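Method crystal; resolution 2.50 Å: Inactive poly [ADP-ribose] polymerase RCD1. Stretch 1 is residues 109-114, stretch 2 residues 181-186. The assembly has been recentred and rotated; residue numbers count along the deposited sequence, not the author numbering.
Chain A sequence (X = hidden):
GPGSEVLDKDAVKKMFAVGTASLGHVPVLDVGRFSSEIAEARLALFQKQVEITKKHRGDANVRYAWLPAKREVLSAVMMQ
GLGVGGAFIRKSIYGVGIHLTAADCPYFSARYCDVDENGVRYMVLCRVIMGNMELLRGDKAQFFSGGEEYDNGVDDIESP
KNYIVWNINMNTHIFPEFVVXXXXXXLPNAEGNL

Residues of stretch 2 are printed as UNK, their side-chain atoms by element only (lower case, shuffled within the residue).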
# COMPACT_ATOMS: atom_id res chain seq x y z
N SER A 109 -0.88 -5.89 9.51
CA SER A 109 0.53 -5.86 9.11
C SER A 109 1.44 -4.92 9.94
O SER A 109 2.63 -4.79 9.65
CB SER A 109 0.62 -5.52 7.62
OG SER A 109 0.05 -4.26 7.33
N ALA A 110 0.89 -4.32 11.00
CA ALA A 110 1.66 -3.43 11.88
C ALA A 110 2.92 -4.08 12.46
O ALA A 110 3.98 -3.46 12.47
CB ALA A 110 0.78 -2.90 13.00
N ARG A 111 2.79 -5.33 12.92
CA ARG A 111 3.92 -6.07 13.47
C ARG A 111 5.00 -6.45 12.44
O ARG A 111 6.12 -6.77 12.82
CB ARG A 111 3.42 -7.33 14.21
CG ARG A 111 2.89 -6.98 15.60
CD ARG A 111 3.19 -8.04 16.70
NE ARG A 111 3.81 -7.40 17.90
CZ ARG A 111 3.16 -6.71 18.82
NH1 ARG A 111 1.83 -6.55 18.78
NH2 ARG A 111 3.83 -6.19 19.83
N TYR A 112 4.65 -6.40 11.17
CA TYR A 112 5.57 -6.70 10.08
C TYR A 112 6.36 -5.43 9.62
O TYR A 112 7.21 -5.54 8.74
CB TYR A 112 4.78 -7.42 9.00
CG TYR A 112 5.59 -8.04 7.88
CD1 TYR A 112 5.94 -7.28 6.76
CD2 TYR A 112 5.99 -9.37 7.93
CE1 TYR A 112 6.67 -7.84 5.70
CE2 TYR A 112 6.72 -9.95 6.88
CZ TYR A 112 7.06 -9.18 5.77
OH TYR A 112 7.77 -9.74 4.74
N CYS A 113 6.11 -4.29 10.26
CA CYS A 113 6.97 -3.12 10.13
C CYS A 113 8.18 -3.22 11.05
O CYS A 113 8.04 -3.22 12.26
CB CYS A 113 6.19 -1.84 10.46
SG CYS A 113 4.73 -1.51 9.43
N ASP A 114 9.37 -3.32 10.46
CA ASP A 114 10.63 -3.43 11.20
C ASP A 114 10.90 -2.27 12.16
O ASP A 114 10.82 -1.11 11.78
CB ASP A 114 11.83 -3.52 10.24
CG ASP A 114 11.92 -4.86 9.53
OD1 ASP A 114 10.91 -5.61 9.46
OD2 ASP A 114 13.02 -5.16 9.02
N UNK A 181 4.78 7.12 11.58
CA UNK A 181 5.75 6.61 12.54
C UNK A 181 5.03 6.23 13.81
O UNK A 181 4.27 7.03 14.36
c UNK A 181 7.66 8.04 11.68
c UNK A 181 8.70 9.10 12.03
c UNK A 181 10.38 10.35 10.71
n UNK A 181 11.03 10.75 11.80
n UNK A 181 10.83 10.70 9.51
c UNK A 181 6.80 7.68 12.86
n UNK A 181 9.32 9.56 10.79
N UNK A 182 5.30 5.02 14.31
CA UNK A 182 4.60 4.50 15.48
C UNK A 182 5.42 3.50 16.31
O UNK A 182 6.53 3.12 15.93
c UNK A 182 3.41 2.60 14.25
c UNK A 182 3.87 1.48 12.16
c UNK A 182 3.33 0.19 14.11
c UNK A 182 3.26 3.87 15.04
c UNK A 182 3.67 0.25 12.76
c UNK A 182 3.21 1.37 14.85
c UNK A 182 3.73 2.64 12.90
N UNK A 183 4.86 3.11 17.46
CA UNK A 183 5.41 2.03 18.29
C UNK A 183 4.34 1.01 18.70
O UNK A 183 3.17 1.33 18.70
c UNK A 183 6.04 2.58 19.56
c UNK A 183 7.85 3.96 20.63
c UNK A 183 9.35 4.07 20.40
c UNK A 183 7.15 3.58 19.33
n UNK A 183 10.08 4.70 21.52
N UNK A 184 4.81 -0.19 19.04
CA UNK A 184 3.99 -1.25 19.67
C UNK A 184 4.67 -1.78 20.94
O UNK A 184 5.86 -1.59 21.12
c UNK A 184 3.78 -2.41 18.72
c UNK A 184 3.26 -3.43 16.51
c UNK A 184 3.19 -2.14 17.34
c UNK A 184 1.75 -1.62 17.40
N UNK A 185 3.91 -2.50 21.77
CA UNK A 185 4.42 -3.13 23.01
C UNK A 185 5.06 -4.54 22.81
O UNK A 185 5.53 -4.88 21.70
o UNK A 185 2.29 -4.10 23.63
c UNK A 185 3.30 -3.20 24.03
N UNK A 186 5.23 -5.34 23.87
CA UNK A 186 6.04 -6.59 23.78
C UNK A 186 5.39 -7.74 24.56
O UNK A 186 5.64 -8.92 24.28
o UNK A 186 8.47 -5.33 22.31
c UNK A 186 8.20 -5.21 23.51
c UNK A 186 7.48 -6.34 24.28
n UNK A 186 8.52 -4.12 24.22

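Position 181 carries seven side-chain atoms, four carbons and three nitrogens: three carbons run in a row to a nitrogen, which is bonded to a carbon bearing two further nitrogens. This guanidinium makes the residue Arg181. It lies on a strand that begins earlier in the chain, and its side chain stays well clear of stretch 1.

At position 182 the side chain is all carbon, seven atoms, one of them linking the backbone to a six-membered ring whose edge meets Ala110 O and Cys113 SG. No heteroatom extends the ring, so the residue is Phe182. Its CA-to-CB bond points sideways, but with chi1 at 69° (p) the ring reaches stretch 1. There it presents its edge: CZ lies 3.7 Å from Ala110 O and 3.9 Å from Cys113 SG. Separately, CE2 is 4.2 Å from Ala110 CB. The sulfur sits 5.2 Å from the centroid of the Phe182 ring, close to the ring plane.

Position 183 has four carbons in an unbranched row ending in a nitrogen, the signature of Lys183. It makes no contact with stretch 1; its NZ is hydrogen-bonded elsewhere in the structure.

Position 184 has four carbons forked at the second, its CA-to-CB bond points toward stretch 1, and the fork packs on Arg111 CG and Ala110 CB. The fork beyond CB identifies Leu184. Its CD1 packs 3.7 Å from Arg111 CG and 4.3 Å from Ala110 CB, and its CB lies over one face of the Arg111 guanidinium.

Position 185 has only one carbon and one oxygen in its side chain, and its backbone O lies beside Arg111 NH2; the residue is Ser185. Its CA-to-CB bond points away, leaving the backbone to meet stretch 1: Ser185 O is 2.8 Å from Arg111 NH2, near the guanidinium plane, but the angle is too poor for a hydrogen bond.

Position 186 bears two carbons, the second carrying an oxygen and a nitrogen, and its backbone N remains 4.4 Å from Arg111 NH2. The oxygen and nitrogen on the second carbon mark a carboxamide, and with one carbon before it the residue is Asn186. Its CA-to-CB bond points away.

The contact is small, burying 266 Å² in total, and rests on packing, with no hydrogen bond between the stretches. The CA-to-CB bonds of Ala110 and Cys113 point toward stretch 2; Cys113 SG and Ala110 O lie at the edge of the buried Phe182 ring, and Ala110 CB packs against Phe182 CE2. The same Ala110 O accepts a hydrogen bond from Cys113 N (3.2 Å), so it takes part in a local turn as well as lying at the ring edge. Arg111 starts away from stretch 2, yet its long side chain returns along Leu184, its aliphatic part against CD1 and its guanidinium over CB, before ending beside the Ser185 carbonyl.

Stretch 2 181-186: RFKLSN
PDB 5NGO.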